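Local atomic coordinates of (R)-specific secondary-alkylsulfatase (Pseudomonas sp., PDB entry 4AXH), a protein that hydrolyses (R)-configured secondary alkyl sulfates with strict inversion of configuration, using zinc ions held in a metallo-beta-lactamase-type domain to release (S)-alcohols and sulfate. Residues 385-390 with 429-434; 419-424 with 515-520; 214-219 with 549-554. All coordinates share one frame; numbering follows the deposited sequence.

Contact 1 (385-390 with 429-434); sequences NLMNKG and QRYLGF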
loop_
_atom_site.group_PDB
_atom_site.type_symbol
_atom_site.label_atom_id
_atom_site.label_comp_id
_atom_site.label_asym_id
_atom_site.label_seq_id
_atom_site.Cartn_x
_atom_site.Cartn_y
_atom_site.Cartn_z
ATOM N N ASN A 385 -11.824 -5.182 11.063
ATOM C CA ASN A 385 -12.488 -6.002 12.077
ATOM C C ASN A 385 -11.943 -7.437 12.004
ATOM O O ASN A 385 -11.381 -7.923 12.982
ATOM C CB ASN A 385 -14.017 -5.968 11.898
ATOM C CG ASN A 385 -14.777 -6.746 12.945
ATOM O OD1 ASN A 385 -15.072 -7.937 12.779
ATOM N ND2 ASN A 385 -15.104 -6.093 14.050
ATOM N N LEU A 386 -12.065 -8.084 10.836
ATOM C CA LEU A 386 -11.624 -9.455 10.610
ATOM C C LEU A 386 -10.099 -9.646 10.746
ATOM O O LEU A 386 -9.679 -10.711 11.203
ATOM C CB LEU A 386 -12.164 -10.000 9.290
ATOM C CG LEU A 386 -13.681 -10.172 9.184
ATOM C CD1 LEU A 386 -14.081 -10.615 7.762
ATOM C CD2 LEU A 386 -14.213 -11.237 10.168
ATOM N N MET A 387 -9.281 -8.614 10.409
ATOM C CA MET A 387 -7.822 -8.630 10.561
ATOM C C MET A 387 -7.497 -8.780 12.073
ATOM O O MET A 387 -6.721 -9.657 12.462
ATOM C CB MET A 387 -7.199 -7.320 10.020
ATOM C CG MET A 387 -7.024 -7.264 8.506
ATOM S SD MET A 387 -6.171 -5.720 7.990
ATOM C CE MET A 387 -7.377 -5.031 6.928
ATOM N N ASN A 388 -8.157 -7.959 12.918
ATOM C CA ASN A 388 -8.019 -7.935 14.382
ATOM C C ASN A 388 -8.503 -9.210 15.068
ATOM O O ASN A 388 -8.135 -9.466 16.222
ATOM C CB ASN A 388 -8.686 -6.707 14.948
ATOM C CG ASN A 388 -7.896 -5.452 14.723
ATOM O OD1 ASN A 388 -6.791 -5.297 15.237
ATOM N ND2 ASN A 388 -8.473 -4.495 14.010
ATOM N N LYS A 389 -9.293 -10.025 14.346
ATOM C CA LYS A 389 -9.793 -11.328 14.800
ATOM C C LYS A 389 -8.821 -12.432 14.350
ATOM O O LYS A 389 -9.013 -13.609 14.670
ATOM C CB LYS A 389 -11.210 -11.597 14.250
ATOM C CG LYS A 389 -12.325 -10.891 15.021
ATOM C CD LYS A 389 -13.688 -11.196 14.422
ATOM C CE LYS A 389 -14.783 -10.384 15.057
ATOM N NZ LYS A 389 -15.963 -10.263 14.171
ATOM N N GLY A 390 -7.801 -12.038 13.583
ATOM C CA GLY A 390 -6.767 -12.937 13.102
ATOM C C GLY A 390 -6.944 -13.530 11.737
ATOM O O GLY A 390 -6.208 -14.456 11.374
ATOM N N GLN A 429 -3.604 -5.717 2.426
ATOM C CA GLN A 429 -2.329 -5.254 1.848
ATOM C C GLN A 429 -1.979 -3.838 2.358
ATOM O O GLN A 429 -0.865 -3.617 2.851
ATOM C CB GLN A 429 -2.392 -5.262 0.293
ATOM C CG GLN A 429 -1.239 -4.494 -0.398
ATOM C CD GLN A 429 -1.449 -4.233 -1.881
ATOM O OE1 GLN A 429 -1.846 -5.124 -2.644
ATOM N NE2 GLN A 429 -1.114 -3.026 -2.330
ATOM N N ARG A 430 -2.937 -2.889 2.235
ATOM C CA ARG A 430 -2.743 -1.510 2.682
ATOM C C ARG A 430 -2.339 -1.375 4.174
ATOM O O ARG A 430 -1.405 -0.647 4.465
ATOM C CB ARG A 430 -3.907 -0.581 2.248
ATOM C CG ARG A 430 -4.357 0.445 3.281
ATOM C CD ARG A 430 -4.599 1.852 2.762
ATOM N NE ARG A 430 -4.900 2.703 3.913
ATOM C CZ ARG A 430 -4.524 3.968 4.062
ATOM N NH1 ARG A 430 -3.826 4.576 3.115
ATOM N NH2 ARG A 430 -4.829 4.632 5.174
ATOM N N TYR A 431 -2.997 -2.098 5.090
ATOM C CA TYR A 431 -2.719 -1.991 6.527
ATOM C C TYR A 431 -1.680 -2.978 7.026
ATOM O O TYR A 431 -1.025 -2.696 8.028
ATOM C CB TYR A 431 -4.013 -2.131 7.376
ATOM C CG TYR A 431 -4.948 -0.950 7.314
ATOM C CD1 TYR A 431 -4.713 0.192 8.070
ATOM C CD2 TYR A 431 -6.083 -0.975 6.505
ATOM C CE1 TYR A 431 -5.569 1.298 8.002
ATOM C CE2 TYR A 431 -6.967 0.107 6.460
ATOM C CZ TYR A 431 -6.714 1.245 7.214
ATOM O OH TYR A 431 -7.569 2.342 7.118
ATOM N N LEU A 432 -1.576 -4.152 6.403
ATOM C CA LEU A 432 -0.618 -5.167 6.870
ATOM C C LEU A 432 0.433 -5.594 5.809
ATOM O O LEU A 432 1.619 -5.739 6.139
ATOM C CB LEU A 432 -1.314 -6.375 7.524
ATOM C CG LEU A 432 -2.253 -6.065 8.723
ATOM C CD1 LEU A 432 -2.977 -7.319 9.212
ATOM C CD2 LEU A 432 -1.529 -5.398 9.888
ATOM N N GLY A 433 -0.002 -5.775 4.568
ATOM C CA GLY A 433 0.894 -6.166 3.490
ATOM C C GLY A 433 0.662 -7.559 2.964
ATOM O O GLY A 433 -0.169 -8.296 3.503
ATOM N N PHE A 434 1.413 -7.929 1.903
ATOM C CA PHE A 434 1.269 -9.199 1.197
ATOM C C PHE A 434 1.474 -10.415 2.085
ATOM O O PHE A 434 0.938 -11.484 1.780
ATOM C CB PHE A 434 2.206 -9.251 -0.035
ATOM C CG PHE A 434 3.659 -9.554 0.285
ATOM C CD1 PHE A 434 4.548 -8.529 0.600
ATOM C CD2 PHE A 434 4.125 -10.872 0.317
ATOM C CE1 PHE A 434 5.864 -8.816 0.958
ATOM C CE2 PHE A 434 5.442 -11.158 0.686
ATOM C CZ PHE A 434 6.305 -10.127 0.981
#
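Where helices 362-388 and 420-431 both run out, Met387 and Leu432 bring the two helix ends together in a buried contact between the C-terminal ends of two helices. The methionine supplies the reach. CG stands beside the backbone N, anti to the carbonyl carbon (chi1 -81°), and the chain bends at its last torsion. Its SD then lies 3.8 Å from Leu432 CD1, with the two side chains passing alongside each other in opposite directions. The same sulfur approaches Tyr431 at CB, 4.2 Å from SD, while the methyl CE meets the tyrosine ring obliquely. Further along, the ring's hydroxyl hydrogen-bonds to Asn380 on helix 362-388, a second tie between the two helices. Gly390 closes the first helix in a Schellman motif, its N bonded to Met387 O at 2.8 Å. Nearby, Lys389 NZ donates a hydrogen bond, 2.9 Å, to a lone pair of Asn385 OD1 in the carbonyl plane. It also forms a salt bridge to Asp650 of the second subunit, so this polar bonding lies to one side of the Met387 contact. The meeting of the two segments itself contains no hydrogen bond and depends on the shape and apolar surface of a thioether against carbon.

Contact 2 (419-424 with 515-520); sequences ALSTNL and ALWRNM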
loop_
_atom_site.group_PDB
_atom_site.type_symbol
_atom_site.label_atom_id
_atom_site.label_comp_id
_atom_site.label_asym_id
_atom_site.label_seq_id
_atom_site.Cartn_x
_atom_site.Cartn_y
_atom_site.Cartn_z
ATOM N N ALA A 419 -13.636 -5.386 -7.345
ATOM C CA ALA A 419 -14.165 -6.641 -6.865
ATOM C C ALA A 419 -14.143 -6.644 -5.338
ATOM O O ALA A 419 -13.209 -6.096 -4.738
ATOM C CB ALA A 419 -13.378 -7.785 -7.430
ATOM N N LEU A 420 -15.210 -7.185 -4.711
ATOM C CA LEU A 420 -15.324 -7.231 -3.252
ATOM C C LEU A 420 -14.198 -8.064 -2.649
ATOM O O LEU A 420 -13.550 -7.619 -1.697
ATOM C CB LEU A 420 -16.732 -7.698 -2.810
ATOM C CG LEU A 420 -16.932 -8.224 -1.369
ATOM C CD1 LEU A 420 -16.901 -7.125 -0.348
ATOM C CD2 LEU A 420 -18.229 -8.978 -1.274
ATOM N N SER A 421 -13.900 -9.212 -3.253
ATOM C CA SER A 421 -12.797 -10.081 -2.824
ATOM C C SER A 421 -11.436 -9.341 -2.922
ATOM O O SER A 421 -10.714 -9.250 -1.926
ATOM C CB SER A 421 -12.789 -11.349 -3.667
ATOM O OG SER A 421 -12.685 -11.019 -5.045
ATOM N N THR A 422 -11.130 -8.760 -4.116
ATOM C CA THR A 422 -9.902 -8.014 -4.409
ATOM C C THR A 422 -9.711 -6.859 -3.431
ATOM O O THR A 422 -8.619 -6.726 -2.864
ATOM C CB THR A 422 -9.947 -7.528 -5.859
ATOM O OG1 THR A 422 -10.233 -8.637 -6.707
ATOM C CG2 THR A 422 -8.681 -6.784 -6.287
ATOM N N ASN A 423 -10.779 -6.037 -3.236
ATOM C CA ASN A 423 -10.788 -4.877 -2.357
ATOM C C ASN A 423 -10.593 -5.231 -0.911
ATOM O O ASN A 423 -9.883 -4.499 -0.229
ATOM C CB ASN A 423 -12.035 -4.036 -2.566
ATOM C CG ASN A 423 -11.995 -3.219 -3.842
ATOM O OD1 ASN A 423 -10.927 -3.006 -4.467
ATOM N ND2 ASN A 423 -13.169 -2.734 -4.254
ATOM N N LEU A 424 -11.191 -6.341 -0.435
ATOM C CA LEU A 424 -10.974 -6.798 0.956
ATOM C C LEU A 424 -9.499 -7.203 1.136
ATOM O O LEU A 424 -8.863 -6.801 2.109
ATOM C CB LEU A 424 -11.902 -7.969 1.349
ATOM C CG LEU A 424 -13.396 -7.675 1.444
ATOM C CD1 LEU A 424 -14.159 -8.935 1.452
ATOM C CD2 LEU A 424 -13.755 -6.829 2.670
ATOM N N ALA A 515 -16.651 -7.381 -14.796
ATOM C CA ALA A 515 -16.261 -7.102 -16.171
ATOM C C ALA A 515 -14.767 -7.163 -16.363
ATOM O O ALA A 515 -14.319 -7.659 -17.388
ATOM C CB ALA A 515 -16.779 -5.756 -16.596
ATOM N N LEU A 516 -13.991 -6.686 -15.383
ATOM C CA LEU A 516 -12.532 -6.691 -15.428
ATOM C C LEU A 516 -12.051 -8.128 -15.282
ATOM O O LEU A 516 -11.173 -8.546 -16.019
ATOM C CB LEU A 516 -11.974 -5.764 -14.327
ATOM C CG LEU A 516 -11.785 -4.261 -14.688
ATOM C CD1 LEU A 516 -12.853 -3.717 -15.602
ATOM C CD2 LEU A 516 -11.714 -3.394 -13.476
ATOM N N TRP A 517 -12.693 -8.929 -14.406
ATOM C CA TRP A 517 -12.343 -10.344 -14.223
ATOM C C TRP A 517 -12.646 -11.092 -15.500
ATOM O O TRP A 517 -11.867 -11.953 -15.886
ATOM C CB TRP A 517 -13.102 -10.947 -13.044
ATOM C CG TRP A 517 -12.556 -10.585 -11.676
ATOM C CD1 TRP A 517 -12.109 -9.360 -11.260
ATOM C CD2 TRP A 517 -12.546 -11.435 -10.506
ATOM N NE1 TRP A 517 -11.716 -9.424 -9.939
ATOM C CE2 TRP A 517 -11.993 -10.679 -9.446
ATOM C CE3 TRP A 517 -12.888 -12.783 -10.273
ATOM C CZ2 TRP A 517 -11.743 -11.238 -8.183
ATOM C CZ3 TRP A 517 -12.671 -13.316 -9.026
ATOM C CH2 TRP A 517 -12.095 -12.551 -7.996
ATOM N N ARG A 518 -13.744 -10.737 -16.186
ATOM C CA ARG A 518 -14.107 -11.355 -17.463
ATOM C C ARG A 518 -13.072 -11.018 -18.546
ATOM O O ARG A 518 -12.669 -11.922 -19.283
ATOM C CB ARG A 518 -15.547 -11.029 -17.917
ATOM C CG ARG A 518 -15.933 -11.872 -19.126
ATOM C CD ARG A 518 -17.154 -11.378 -19.862
ATOM N NE ARG A 518 -17.404 -12.149 -21.082
ATOM C CZ ARG A 518 -18.196 -13.217 -21.140
ATOM N NH1 ARG A 518 -18.770 -13.692 -20.040
ATOM N NH2 ARG A 518 -18.408 -13.830 -22.296
ATOM N N ASN A 519 -12.627 -9.740 -18.630
ATOM C CA ASN A 519 -11.595 -9.312 -19.577
ATOM C C ASN A 519 -10.266 -10.041 -19.295
ATOM O O ASN A 519 -9.597 -10.453 -20.234
ATOM C CB ASN A 519 -11.391 -7.810 -19.515
ATOM C CG ASN A 519 -12.522 -6.951 -20.055
ATOM O OD1 ASN A 519 -13.258 -7.336 -20.963
ATOM N ND2 ASN A 519 -12.640 -5.715 -19.557
ATOM N N MET A 520 -9.907 -10.230 -18.018
ATOM C CA MET A 520 -8.660 -10.896 -17.597
ATOM C C MET A 520 -8.639 -12.386 -17.948
ATOM O O MET A 520 -7.747 -12.814 -18.678
ATOM C CB MET A 520 -8.337 -10.675 -16.111
ATOM C CG MET A 520 -8.117 -9.224 -15.723
ATOM S SD MET A 520 -7.653 -9.038 -13.957
ATOM C CE MET A 520 -9.134 -8.555 -13.301
#
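Trp517 reaches out from helix 515-529 and turns one edge of its indole, from NE1 to CH2, toward Ala419, Ser421 and Thr422, the N-cap and first turn of helix 420-431. The three small residues meet the ring from different directions. Thr422 OG1 sits at the edge, in the plane of the indole, facing CZ2 and NE1 and 3.4 Å from Trp517 CZ2; the two side chains run past each other in opposite senses. Ser421 approaches obliquely, its OG 3.3 Å from Trp517 CZ2 and almost as near to CH2. Across the contact, the nearest neighbour of the pyrrole nitrogen is a methyl group: Ala419 CB, 3.4 Å from Trp517 NE1, also comes in obliquely and continues as an apolar contact onto CE2.

The torsions account for this division. Thr422 keeps OG1 beside its backbone N, anti to the carbonyl carbon (chi1 -52°), whereas Ser421 holds OG between N and carbonyl carbon (chi1 57°). No hydrogen bond crosses between the segments, so the serine and threonine meet the ring by van der Waals contact.

Asn514 OD1, just before helix 515-529, accepts a hydrogen bond from Trp517 N. Asn423 bonds to Leu319 N and His317 O, tying helix 420-431 to the sulfate-binding loop, and Asn519 ND2 bonds to the backbone O of sulfate-binding Gln232. Asp443 of the second subunit packs on Ser421 and Trp517. Leu420 and Leu424 lean on helices 362-388 and 393-400, while Ala515 and Arg518 rest against Leu105 of helix 103-111.

Contact 3 (214-219 with 549-554); sequences AVSENI and PDMFFD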
loop_
_atom_site.group_PDB
_atom_site.type_symbol
_atom_site.label_atom_id
_atom_site.label_comp_id
_atom_site.label_asym_id
_atom_site.label_seq_id
_atom_site.Cartn_x
_atom_site.Cartn_y
_atom_site.Cartn_z
ATOM N N ALA A 214 -0.938 13.927 -12.902
ATOM C CA ALA A 214 -1.266 13.559 -14.270
ATOM C C ALA A 214 -0.014 12.950 -14.981
ATOM O O ALA A 214 -0.136 11.961 -15.698
ATOM C CB ALA A 214 -1.779 14.779 -15.016
ATOM N N VAL A 215 1.190 13.502 -14.710
ATOM C CA VAL A 215 2.446 13.047 -15.318
ATOM C C VAL A 215 3.182 11.889 -14.574
ATOM O O VAL A 215 3.751 11.029 -15.231
ATOM C CB VAL A 215 3.367 14.239 -15.777
ATOM C CG1 VAL A 215 2.563 15.339 -16.476
ATOM C CG2 VAL A 215 4.119 14.846 -14.610
ATOM N N SER A 216 3.147 11.865 -13.227
ATOM C CA SER A 216 3.857 10.873 -12.395
ATOM C C SER A 216 3.221 9.484 -12.267
ATOM O O SER A 216 3.924 8.479 -12.401
ATOM C CB SER A 216 4.184 11.443 -11.017
ATOM O OG SER A 216 4.875 12.679 -11.117
ATOM N N GLU A 217 1.910 9.428 -11.966
ATOM C CA GLU A 217 1.192 8.154 -11.829
ATOM C C GLU A 217 1.012 7.419 -13.184
ATOM O O GLU A 217 0.941 6.179 -13.203
ATOM C CB GLU A 217 -0.168 8.352 -11.112
ATOM C CG GLU A 217 -1.269 8.973 -11.974
ATOM C CD GLU A 217 -2.633 9.174 -11.339
ATOM O OE1 GLU A 217 -3.298 8.157 -11.025
ATOM O OE2 GLU A 217 -3.056 10.350 -11.209
ATOM N N ASN A 218 0.957 8.210 -14.304
ATOM C CA ASN A 218 0.720 7.776 -15.694
ATOM C C ASN A 218 1.965 7.549 -16.595
ATOM O O ASN A 218 1.800 6.986 -17.691
ATOM C CB ASN A 218 -0.313 8.693 -16.395
ATOM C CG ASN A 218 -1.672 8.764 -15.727
ATOM O OD1 ASN A 218 -2.359 7.626 -15.607
ATOM N ND2 ASN A 218 -2.137 9.840 -15.337
ATOM N N ILE A 219 3.197 7.988 -16.159
ATOM C CA ILE A 219 4.448 7.821 -16.939
ATOM C C ILE A 219 5.607 7.009 -16.206
ATOM O O ILE A 219 6.475 6.501 -16.908
ATOM C CB ILE A 219 4.891 9.112 -17.761
ATOM C CG1 ILE A 219 3.652 9.928 -18.328
ATOM C CG2 ILE A 219 5.842 8.736 -18.910
ATOM C CD1 ILE A 219 3.869 11.413 -18.737
ATOM N N PRO A 549 13.156 17.053 -16.117
ATOM C CA PRO A 549 14.416 16.300 -16.075
ATOM C C PRO A 549 14.474 15.267 -14.945
ATOM O O PRO A 549 14.845 14.129 -15.206
ATOM C CB PRO A 549 15.473 17.393 -15.917
ATOM C CG PRO A 549 14.721 18.607 -15.475
ATOM C CD PRO A 549 13.409 18.503 -16.143
ATOM N N ASP A 550 14.054 15.649 -13.716
ATOM C CA ASP A 550 14.022 14.795 -12.523
ATOM C C ASP A 550 13.182 13.536 -12.733
ATOM O O ASP A 550 13.583 12.452 -12.300
ATOM C CB ASP A 550 13.537 15.577 -11.290
ATOM C CG ASP A 550 12.479 16.627 -11.576
ATOM O OD1 ASP A 550 12.817 17.648 -12.216
ATOM O OD2 ASP A 550 11.301 16.412 -11.187
ATOM N N MET A 551 12.040 13.674 -13.428
ATOM C CA MET A 551 11.156 12.556 -13.755
ATOM C C MET A 551 11.843 11.645 -14.747
ATOM O O MET A 551 11.831 10.424 -14.569
ATOM C CB MET A 551 9.830 13.065 -14.334
ATOM C CG MET A 551 8.836 13.432 -13.268
ATOM S SD MET A 551 7.560 14.551 -13.838
ATOM C CE MET A 551 7.074 15.285 -12.238
ATOM N N PHE A 552 12.480 12.247 -15.770
ATOM C CA PHE A 552 13.243 11.524 -16.778
ATOM C C PHE A 552 14.449 10.788 -16.145
ATOM O O PHE A 552 14.735 9.651 -16.531
ATOM C CB PHE A 552 13.678 12.475 -17.901
ATOM C CG PHE A 552 14.706 11.905 -18.853
ATOM C CD1 PHE A 552 14.343 10.975 -19.825
ATOM C CD2 PHE A 552 16.035 12.302 -18.785
ATOM C CE1 PHE A 552 15.302 10.438 -20.696
ATOM C CE2 PHE A 552 16.989 11.772 -19.663
ATOM C CZ PHE A 552 16.616 10.845 -20.611
ATOM N N PHE A 553 15.145 11.421 -15.181
ATOM C CA PHE A 553 16.294 10.774 -14.546
ATOM C C PHE A 553 15.929 9.601 -13.632
ATOM O O PHE A 553 16.682 8.621 -13.561
ATOM C CB PHE A 553 17.270 11.781 -13.915
ATOM C CG PHE A 553 17.995 12.640 -14.934
ATOM C CD1 PHE A 553 18.716 12.060 -15.980
ATOM C CD2 PHE A 553 17.978 14.026 -14.837
ATOM C CE1 PHE A 553 19.367 12.851 -16.929
ATOM C CE2 PHE A 553 18.643 14.816 -15.776
ATOM C CZ PHE A 553 19.318 14.222 -16.822
ATOM N N ASP A 554 14.726 9.669 -13.008
ATOM C CA ASP A 554 14.163 8.617 -12.161
ATOM C C ASP A 554 13.892 7.364 -13.028
ATOM O O ASP A 554 14.107 6.224 -12.593
ATOM C CB ASP A 554 12.899 9.137 -11.432
ATOM C CG ASP A 554 13.152 10.029 -10.211
ATOM O OD1 ASP A 554 14.290 9.993 -9.662
ATOM O OD2 ASP A 554 12.198 10.712 -9.761
#
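Met551 and Val215 make a helix-to-helix contact between helix 210-219 of the metallo-beta-lactamase region and helix 549-559 of the C-terminal region. The apolar part comes first. Met551 is extended beyond CG, and its side chain crosses that of Val215 at about a right angle. Val215 CG2 touches the sulfur, 3.5 Å from Met551 SD, and lies 3.8 Å from CE of the same methionine. Val215 also touches Leu261.

A mixed contact follows at the end of the methionine, where its methyl CE comes to 3.6 Å from Ser216 OG. That hydroxyl has its polar partner elsewhere, in a hydrogen bond to Glu212 O one turn earlier, and it therefore meets the methyl by van der Waals contact alone.

No hydrogen bond joins the two segments; each helix bonds to its own surroundings. Asp554 OD1 and Asp550 O both bond to Gln594 NE2, tying helix 549-559 to the C-terminal sheet, while Glu217 bonds to Ser180, next to the zinc ligand His181. On helix 210-219, Asn218 turns its amide back along the chain: ND2 donates to Ala214 O at 2.9 Å, with an N-H...O angle of 163°, from a position tilted 25° out of the carbonyl plane.

In the fold
Contacts 1 and 2 share helix 420-431, one at each end: contact 2 uses its start and contact 1 its close. Their centres lie 20 Å apart, with nearest atoms about 5 Å apart. Their segments interleave along the chain (385-390, 419-424, 429-434, 515-520), so the two loops they close overlap along the chain, and both touch the second subunit of the homodimer. Contact 3 stands apart, its centre 32 Å from that of contact 1 and 29 Å from that of contact 2. Its two segments bracket both of the others in sequence, so the polypeptide passes through the dimerisation helices before the C-terminal region returns to meet the zinc-binding one.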